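Local coordinates for protein anthranilate-CoA ligase (Stigmatella aurantiaca, PDB 4WV3) that is an AMP-binding enzyme of the ANL superfamily and binds 5'-O-[(S)-[(2-aminobenzoyl)oxy](hydroxy)phosphoryl]adenosine in a pocket, at residues E208-F213 / K259-Y264; L55-G60 / R107-I112. All blocks are in the same frame, centred on the assembly; numbering follows the deposited sequence.

Contact 1: E208-F213 / K259-Y264; sequences ESDRTF and KPTIFY
With chi1 at 57°, T261 holds OG1 in the crowded position between its own backbone N and carbonyl carbon, turned toward segment 208-213; D210 places CG beside its backbone N (chi1 -83°), which brings its carboxylate to the same spot. There T261 OG1 donates to D210 OD1 over 2.9 Å, reaching it from above the carboxylate plane, and accepts from R211 N at 2.8 Å. The hydroxyl thus works in both directions at the entry to the two strands. D210 OD2 forms a salt bridge with R288, so the carboxylate probably stays ionised. R211 O then takes two donors, T261 N in the carbonyl plane at 2.7 Å and I262 N above that plane. From here the bonds follow the parallel register: F213 N donates to I262 O (2.9 Å), and F213 O receives Y264 N. F213 and F263 both set CG anti to the backbone N and run side by side, CD2 of F213 lying 3.5 Å from CD1 of F263 with the ring planes 32° apart. CB of P260 touches CB of F213 at 3.7 Å, while V251 and I255 of helix 248-258 touch the F213 side chain. The ring edge of Y264 meets CB and CG2 of T212, about 8 Å from the bound 5'-O-[(S)-[(2-aminobenzoyl)oxy](hydroxy)phosphoryl]adenosine. This is parallel strand pairing inside the mixed sheet of an AMP-binding domain.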
ATOM      1  N   GLU A 208     -14.176   3.463  17.560  1.00 20.34           N
ATOM      2  CA  GLU A 208     -13.976   2.260  18.365  1.00 26.05           C
ATOM      3  C   GLU A 208     -14.888   1.101  17.950  1.00 26.34           C
ATOM      4  O   GLU A 208     -14.521  -0.068  18.083  1.00 23.05           O
ATOM      5  CB  GLU A 208     -14.157   2.591  19.852  1.00 24.31           C
ATOM      6  CG  GLU A 208     -13.908   1.432  20.805  1.00 31.43           C
ATOM      7  CD  GLU A 208     -15.179   0.684  21.161  1.00 35.61           C
ATOM      8  OE1 GLU A 208     -16.276   1.230  20.921  1.00 37.92           O
ATOM      9  OE2 GLU A 208     -15.079  -0.449  21.678  1.00 36.05           O
ATOM     10  N   SER A 209     -16.068   1.429  17.435  1.00 24.72           N
ATOM     11  CA  SER A 209     -17.035   0.412  17.032  1.00 16.06           C
ATOM     12  C   SER A 209     -16.703  -0.207  15.674  1.00 19.55           C
ATOM     13  O   SER A 209     -17.322  -1.188  15.266  1.00 23.46           O
ATOM     14  CB  SER A 209     -18.447   0.999  17.007  1.00 11.90           C
ATOM     15  OG  SER A 209     -18.523   2.098  16.117  1.00 20.34           O
ATOM     16  N   ASP A 210     -15.728   0.370  14.979  1.00 16.42           N
ATOM     17  CA  ASP A 210     -15.351  -0.104  13.650  1.00 16.71           C
ATOM     18  C   ASP A 210     -14.535  -1.393  13.680  1.00 20.96           C
ATOM     19  O   ASP A 210     -13.998  -1.785  14.718  1.00 18.20           O
ATOM     20  CB  ASP A 210     -14.570   0.973  12.892  1.00 16.57           C
ATOM     21  CG  ASP A 210     -15.474   1.993  12.228  1.00 18.58           C
ATOM     22  OD1 ASP A 210     -16.555   1.603  11.737  1.00 17.30           O
ATOM     23  OD2 ASP A 210     -15.100   3.183  12.195  1.00 17.30           O
ATOM     24  N   ARG A 211     -14.457  -2.046  12.525  1.00 20.22           N
ATOM     25  CA  ARG A 211     -13.623  -3.226  12.344  1.00 16.00           C
ATOM     26  C   ARG A 211     -13.047  -3.211  10.934  1.00 16.31           C
ATOM     27  O   ARG A 211     -13.787  -3.279   9.954  1.00 15.78           O
ATOM     28  CB  ARG A 211     -14.429  -4.501  12.573  1.00 15.00           C
ATOM     29  CG  ARG A 211     -13.670  -5.779  12.255  1.00 19.60           C
ATOM     30  CD  ARG A 211     -14.463  -6.999  12.691  1.00 20.67           C
ATOM     31  NE  ARG A 211     -14.749  -6.965  14.121  1.00 28.07           N
ATOM     32  CZ  ARG A 211     -15.526  -7.839  14.750  1.00 24.37           C
ATOM     33  NH1 ARG A 211     -16.105  -8.822  14.074  1.00 27.45           N
ATOM     34  NH2 ARG A 211     -15.728  -7.728  16.055  1.00 22.35           N
ATOM     35  N   THR A 212     -11.726  -3.115  10.837  1.00 14.18           N
ATOM     36  CA  THR A 212     -11.069  -2.968   9.543  1.00 12.83           C
ATOM     37  C   THR A 212     -10.683  -4.301   8.912  1.00 12.44           C
ATOM     38  O   THR A 212     -10.450  -5.291   9.605  1.00 11.48           O
ATOM     39  CB  THR A 212      -9.802  -2.096   9.649  1.00 12.84           C
ATOM     40  OG1 THR A 212      -8.895  -2.682  10.592  1.00  8.30           O
ATOM     41  CG2 THR A 212     -10.156  -0.685  10.093  1.00  9.57           C
ATOM     42  N   PHE A 213     -10.623  -4.308   7.585  1.00 14.85           N
ATOM     43  CA  PHE A 213     -10.117  -5.449   6.835  1.00 16.57           C
ATOM     44  C   PHE A 213      -9.506  -4.973   5.525  1.00 18.20           C
ATOM     45  O   PHE A 213     -10.200  -4.441   4.660  1.00 19.67           O
ATOM     46  CB  PHE A 213     -11.224  -6.473   6.570  1.00 17.32           C
ATOM     47  CG  PHE A 213     -10.835  -7.543   5.587  1.00 18.02           C
ATOM     48  CD1 PHE A 213      -9.664  -8.265   5.754  1.00 19.94           C
ATOM     49  CD2 PHE A 213     -11.646  -7.832   4.501  1.00 16.28           C
ATOM     50  CE1 PHE A 213      -9.303  -9.249   4.850  1.00 18.35           C
ATOM     51  CE2 PHE A 213     -11.293  -8.817   3.596  1.00 20.06           C
ATOM     52  CZ  PHE A 213     -10.120  -9.527   3.771  1.00 22.70           C
ATOM     53  N   LYS A 259     -17.188 -10.040   9.337  1.00 24.05           N
ATOM     54  CA  LYS A 259     -18.039  -8.849   9.353  1.00 25.36           C
ATOM     55  C   LYS A 259     -17.314  -7.544   9.696  1.00 23.76           C
ATOM     56  O   LYS A 259     -17.623  -6.914  10.707  1.00 22.82           O
ATOM     57  CB  LYS A 259     -19.209  -9.054  10.321  1.00 26.22           C
ATOM     58  CG  LYS A 259     -20.165 -10.165   9.917  1.00 32.53           C
ATOM     59  CD  LYS A 259     -21.101 -10.530  11.059  1.00 40.40           C
ATOM     60  CE  LYS A 259     -22.194 -11.478  10.594  1.00 39.22           C
ATOM     61  NZ  LYS A 259     -21.640 -12.658   9.874  1.00 39.47           N
ATOM     62  N   PRO A 260     -16.352  -7.130   8.856  1.00 16.83           N
ATOM     63  CA  PRO A 260     -15.692  -5.845   9.104  1.00 16.29           C
ATOM     64  C   PRO A 260     -16.568  -4.691   8.628  1.00 18.44           C
ATOM     65  O   PRO A 260     -17.474  -4.906   7.825  1.00 15.22           O
ATOM     66  CB  PRO A 260     -14.433  -5.937   8.244  1.00 13.05           C
ATOM     67  CG  PRO A 260     -14.837  -6.798   7.104  1.00 18.77           C
ATOM     68  CD  PRO A 260     -15.802  -7.808   7.667  1.00 21.65           C
ATOM     69  N   THR A 261     -16.302  -3.486   9.121  1.00 18.55           N
ATOM     70  CA  THR A 261     -17.084  -2.318   8.730  1.00 16.89           C
ATOM     71  C   THR A 261     -16.332  -1.462   7.716  1.00 16.75           C
ATOM     72  O   THR A 261     -16.932  -0.658   7.003  1.00 15.38           O
ATOM     73  CB  THR A 261     -17.461  -1.457   9.948  1.00 14.94           C
ATOM     74  OG1 THR A 261     -16.272  -1.052  10.638  1.00 14.51           O
ATOM     75  CG2 THR A 261     -18.347  -2.248  10.900  1.00 17.69           C
ATOM     76  N   ILE A 262     -15.016  -1.643   7.662  1.00 13.39           N
ATOM     77  CA  ILE A 262     -14.169  -0.902   6.736  1.00 13.83           C
ATOM     78  C   ILE A 262     -13.366  -1.873   5.876  1.00 16.55           C
ATOM     79  O   ILE A 262     -12.771  -2.821   6.389  1.00 15.50           O
ATOM     80  CB  ILE A 262     -13.193   0.027   7.485  1.00 15.44           C
ATOM     81  CG1 ILE A 262     -13.937   0.862   8.534  1.00 11.63           C
ATOM     82  CG2 ILE A 262     -12.450   0.926   6.507  1.00 10.17           C
ATOM     83  CD1 ILE A 262     -14.957   1.815   7.950  1.00 10.05           C
ATOM     84  N   PHE A 263     -13.349  -1.636   4.568  1.00 16.84           N
ATOM     85  CA  PHE A 263     -12.640  -2.517   3.647  1.00 16.57           C
ATOM     86  C   PHE A 263     -11.645  -1.754   2.777  1.00 17.82           C
ATOM     87  O   PHE A 263     -12.012  -0.803   2.087  1.00 19.29           O
ATOM     88  CB  PHE A 263     -13.633  -3.285   2.771  1.00 17.56           C
ATOM     89  CG  PHE A 263     -12.983  -4.232   1.802  1.00 17.97           C
ATOM     90  CD1 PHE A 263     -12.148  -5.241   2.254  1.00 14.55           C
ATOM     91  CD2 PHE A 263     -13.218  -4.123   0.441  1.00 15.94           C
ATOM     92  CE1 PHE A 263     -11.550  -6.116   1.365  1.00 17.23           C
ATOM     93  CE2 PHE A 263     -12.626  -4.997  -0.452  1.00 16.44           C
ATOM     94  CZ  PHE A 263     -11.791  -5.994   0.011  1.00 15.96           C
ATOM     95  N   TYR A 264     -10.385  -2.177   2.816  1.00 16.70           N
ATOM     96  CA  TYR A 264      -9.340  -1.559   2.006  1.00 16.59           C
ATOM     97  C   TYR A 264      -8.952  -2.477   0.852  1.00 19.20           C
ATOM     98  O   TYR A 264      -8.855  -3.694   1.021  1.00 16.39           O
ATOM     99  CB  TYR A 264      -8.093  -1.273   2.846  1.00 15.04           C
ATOM    100  CG  TYR A 264      -8.313  -0.414   4.072  1.00 18.27           C
ATOM    101  CD1 TYR A 264      -8.857  -0.951   5.233  1.00 15.57           C
ATOM    102  CD2 TYR A 264      -7.945   0.924   4.079  1.00 14.80           C
ATOM    103  CE1 TYR A 264      -9.049  -0.173   6.356  1.00 12.22           C
ATOM    104  CE2 TYR A 264      -8.134   1.711   5.199  1.00 16.42           C
ATOM    105  CZ  TYR A 264      -8.685   1.157   6.334  1.00 15.02           C
ATOM    106  OH  TYR A 264      -8.872   1.937   7.453  1.00 14.94           O
TER

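Contact 2: L55-G60 / R107-I112; sequences LGVRFG and RARVLI
R107 opens the segment as the positive-phi C-prime residue of a Schellman motif that closes helix 96-105, and the chain turns there toward strand 110-114. Two residues on, R109 makes the polar part of the contact. Its CG lies anti to the carbonyl carbon, and the chain, extended at chi2, bends at chi3 (61°), which brings the end of the guanidinium onto the backbone of L55. Both terminal nitrogens grip a single acceptor: NH2 of R109 is 2.9 Å from O of L55 and NH1 of R109 is 3.1 Å from the same oxygen. L55 O sits in the guanidinium plane, at its edge. The two donors reach it differently, NH2 within the carbonyl plane with an N-H...O angle of 152°, NH1 from above that plane. Because L55 follows directly on helix 38-54, whose end is a Schellman motif at G56, the carbonyl probably carries some of the negative polarity of a helix C-terminus, which a guanidinium would be well placed to balance. E132 adds a long, weak ion pair to NH2 of R109. V110 comes next and begins the strand, its side chain aimed at the loop. CG1, anti to the backbone N, lies 3.7 Å from CD1 of L55, and CG2 lies 3.7 Å from CG2 of V57; each pair of side chains crosses at about a right angle, and L52 of helix 38-54 touches both valines. Through its backbone V110 also bonds to G64 of strand 62-66, while L111 pairs with H133 on strand 133-137. Taken together, this is the alpha/beta layering of a parallel sheet: the loop joining helix 38-54 to strand 62-66 is closed down on the start of the neighbouring strand 110-114.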
ATOM      1  N   LEU A  55      18.379 -12.727  22.207  1.00 21.99           N
ATOM      2  CA  LEU A  55      19.129 -12.876  20.967  1.00 19.72           C
ATOM      3  C   LEU A  55      20.092 -11.706  20.772  1.00 20.59           C
ATOM      4  O   LEU A  55      20.796 -11.628  19.765  1.00 19.90           O
ATOM      5  CB  LEU A  55      18.180 -12.993  19.773  1.00 18.22           C
ATOM      6  CG  LEU A  55      17.219 -14.186  19.790  1.00 20.33           C
ATOM      7  CD1 LEU A  55      16.411 -14.253  18.503  1.00 11.38           C
ATOM      8  CD2 LEU A  55      17.977 -15.486  20.019  1.00 20.39           C
ATOM      9  N   GLY A  56      20.112 -10.796  21.740  1.00 24.01           N
ATOM     10  CA  GLY A  56      21.054  -9.691  21.734  1.00 24.64           C
ATOM     11  C   GLY A  56      20.611  -8.474  20.942  1.00 21.36           C
ATOM     12  O   GLY A  56      21.417  -7.586  20.662  1.00 20.55           O
ATOM     13  N   VAL A  57      19.333  -8.429  20.580  1.00 18.51           N
ATOM     14  CA  VAL A  57      18.796  -7.304  19.823  1.00 18.42           C
ATOM     15  C   VAL A  57      18.796  -6.034  20.669  1.00 20.39           C
ATOM     16  O   VAL A  57      18.383  -6.053  21.829  1.00 20.98           O
ATOM     17  CB  VAL A  57      17.370  -7.591  19.313  1.00 18.56           C
ATOM     18  CG1 VAL A  57      16.808  -6.383  18.577  1.00 18.01           C
ATOM     19  CG2 VAL A  57      17.367  -8.814  18.410  1.00 16.06           C
ATOM     20  N   ARG A  58      19.270  -4.937  20.089  1.00 18.47           N
ATOM     21  CA  ARG A  58      19.355  -3.673  20.808  1.00 24.16           C
ATOM     22  C   ARG A  58      18.571  -2.557  20.129  1.00 29.65           C
ATOM     23  O   ARG A  58      18.062  -2.720  19.019  1.00 25.42           O
ATOM     24  CB  ARG A  58      20.815  -3.245  20.967  1.00 20.51           C
ATOM     25  CG  ARG A  58      21.661  -4.198  21.789  1.00 18.53           C
ATOM     26  CD  ARG A  58      23.077  -3.672  21.924  1.00 23.08           C
ATOM     27  NE  ARG A  58      23.925  -4.566  22.705  1.00 25.68           N
ATOM     28  CZ  ARG A  58      25.210  -4.343  22.955  1.00 20.31           C
ATOM     29  NH1 ARG A  58      25.798  -3.252  22.484  1.00 19.19           N
ATOM     30  NH2 ARG A  58      25.908  -5.211  23.675  1.00 21.04           N
ATOM     31  N   PHE A  59      18.486  -1.423  20.817  1.00 23.50           N
ATOM     32  CA  PHE A  59      17.857  -0.218  20.294  1.00 18.95           C
ATOM     33  C   PHE A  59      18.535   0.211  18.996  1.00 28.21           C
ATOM     34  O   PHE A  59      19.759   0.326  18.935  1.00 25.27           O
ATOM     35  CB  PHE A  59      17.968   0.901  21.333  1.00 19.89           C
ATOM     36  CG  PHE A  59      17.173   2.134  21.001  1.00 21.04           C
ATOM     37  CD1 PHE A  59      15.945   2.360  21.598  1.00 24.48           C
ATOM     38  CD2 PHE A  59      17.663   3.078  20.109  1.00 18.98           C
ATOM     39  CE1 PHE A  59      15.214   3.494  21.304  1.00 23.37           C
ATOM     40  CE2 PHE A  59      16.935   4.212  19.809  1.00 21.78           C
ATOM     41  CZ  PHE A  59      15.709   4.422  20.409  1.00 22.51           C
ATOM     42  N   GLY A  60      17.737   0.445  17.961  1.00 25.07           N
ATOM     43  CA  GLY A  60      18.255   0.947  16.701  1.00 22.11           C
ATOM     44  C   GLY A  60      18.681  -0.131  15.722  1.00 18.36           C
ATOM     45  O   GLY A  60      19.165   0.175  14.631  1.00 19.35           O
ATOM     46  N   ARG A 107      21.373  -5.015   7.735  1.00 17.10           N
ATOM     47  CA  ARG A 107      22.234  -5.723   8.686  1.00 21.16           C
ATOM     48  C   ARG A 107      21.450  -6.491   9.747  1.00 19.27           C
ATOM     49  O   ARG A 107      21.826  -6.501  10.919  1.00 24.69           O
ATOM     50  CB  ARG A 107      23.210  -4.757   9.366  1.00 18.61           C
ATOM     51  CG  ARG A 107      24.043  -3.922   8.411  1.00 20.80           C
ATOM     52  CD  ARG A 107      25.120  -3.139   9.152  1.00 20.63           C
ATOM     53  NE  ARG A 107      26.345  -3.915   9.331  1.00 32.96           N
ATOM     54  CZ  ARG A 107      26.632  -4.630  10.414  1.00 28.07           C
ATOM     55  NH1 ARG A 107      25.782  -4.673  11.430  1.00 30.12           N
ATOM     56  NH2 ARG A 107      27.774  -5.301  10.480  1.00 30.01           N
ATOM     57  N   ALA A 108      20.363  -7.132   9.331  1.00 18.18           N
ATOM     58  CA  ALA A 108      19.493  -7.853  10.255  1.00 14.37           C
ATOM     59  C   ALA A 108      20.209  -9.012  10.942  1.00 15.10           C
ATOM     60  O   ALA A 108      20.679  -9.941  10.286  1.00 16.14           O
ATOM     61  CB  ALA A 108      18.252  -8.352   9.529  1.00 14.39           C
ATOM     62  N   ARG A 109      20.293  -8.947  12.268  1.00 13.55           N
ATOM     63  CA  ARG A 109      20.888 -10.024  13.050  1.00 18.95           C
ATOM     64  C   ARG A 109      19.883 -11.147  13.279  1.00 22.17           C
ATOM     65  O   ARG A 109      20.252 -12.318  13.367  1.00 20.93           O
ATOM     66  CB  ARG A 109      21.386  -9.503  14.398  1.00 17.24           C
ATOM     67  CG  ARG A 109      22.641  -8.649  14.328  1.00 17.02           C
ATOM     68  CD  ARG A 109      23.138  -8.282  15.724  1.00 23.71           C
ATOM     69  NE  ARG A 109      23.482  -9.459  16.519  1.00 35.06           N
ATOM     70  CZ  ARG A 109      22.703  -9.988  17.458  1.00 27.69           C
ATOM     71  NH1 ARG A 109      21.523  -9.445  17.732  1.00 19.11           N
ATOM     72  NH2 ARG A 109      23.102 -11.062  18.126  1.00 23.30           N
ATOM     73  N   VAL A 110      18.609 -10.778  13.380  1.00 18.40           N
ATOM     74  CA  VAL A 110      17.548 -11.744  13.635  1.00 13.91           C
ATOM     75  C   VAL A 110      16.462 -11.651  12.567  1.00 16.28           C
ATOM     76  O   VAL A 110      16.046 -10.557  12.186  1.00 18.85           O
ATOM     77  CB  VAL A 110      16.920 -11.529  15.030  1.00 10.58           C
ATOM     78  CG1 VAL A 110      15.810 -12.535  15.281  1.00 17.75           C
ATOM     79  CG2 VAL A 110      17.983 -11.627  16.113  1.00 12.02           C
ATOM     80  N   LEU A 111      16.015 -12.805  12.078  1.00 16.93           N
ATOM     81  CA  LEU A 111      14.928 -12.855  11.107  1.00 18.20           C
ATOM     82  C   LEU A 111      13.758 -13.685  11.622  1.00 18.08           C
ATOM     83  O   LEU A 111      13.933 -14.826  12.048  1.00 18.17           O
ATOM     84  CB  LEU A 111      15.411 -13.429   9.775  1.00 14.46           C
ATOM     85  CG  LEU A 111      14.303 -13.687   8.747  1.00 16.09           C
ATOM     86  CD1 LEU A 111      13.694 -12.378   8.266  1.00 15.25           C
ATOM     87  CD2 LEU A 111      14.812 -14.512   7.573  1.00 15.53           C
ATOM     88  N   ILE A 112      12.565 -13.102  11.584  1.00 21.78           N
ATOM     89  CA  ILE A 112      11.345 -13.831  11.905  1.00 17.20           C
ATOM     90  C   ILE A 112      10.623 -14.173  10.606  1.00 18.72           C
ATOM     91  O   ILE A 112      10.086 -13.295   9.934  1.00 21.57           O
ATOM     92  CB  ILE A 112      10.420 -13.013  12.818  1.00 13.59           C
ATOM     93  CG1 ILE A 112      11.159 -12.607  14.095  1.00 16.29           C
ATOM     94  CG2 ILE A 112       9.168 -13.807  13.152  1.00 15.74           C
ATOM     95  CD1 ILE A 112      10.342 -11.746  15.028  1.00 19.02           C
TER

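Overall arrangement
The contacts belong to two different beta-sheets of the same AMP-binding region, their centres about 33 Å apart and their nearest atoms about 20 Å apart. Contact 1 is buried, joining two adjacent parallel strands of the mixed sheet chiefly through backbone bonds; its 523 Å² of buried surface exceeds the 203 Å² of contact 2. Contact 2 lies farther out, about 25 Å from the chain centre against 17 Å, and joins a helix-to-strand loop to the start of an inner strand of the five-stranded parallel sheet. Its bonds run from a charged side chain to a carbonyl, with aliphatic contacts beside them, whereas in contact 1 aromatic and proline groups accompany the strand pairing.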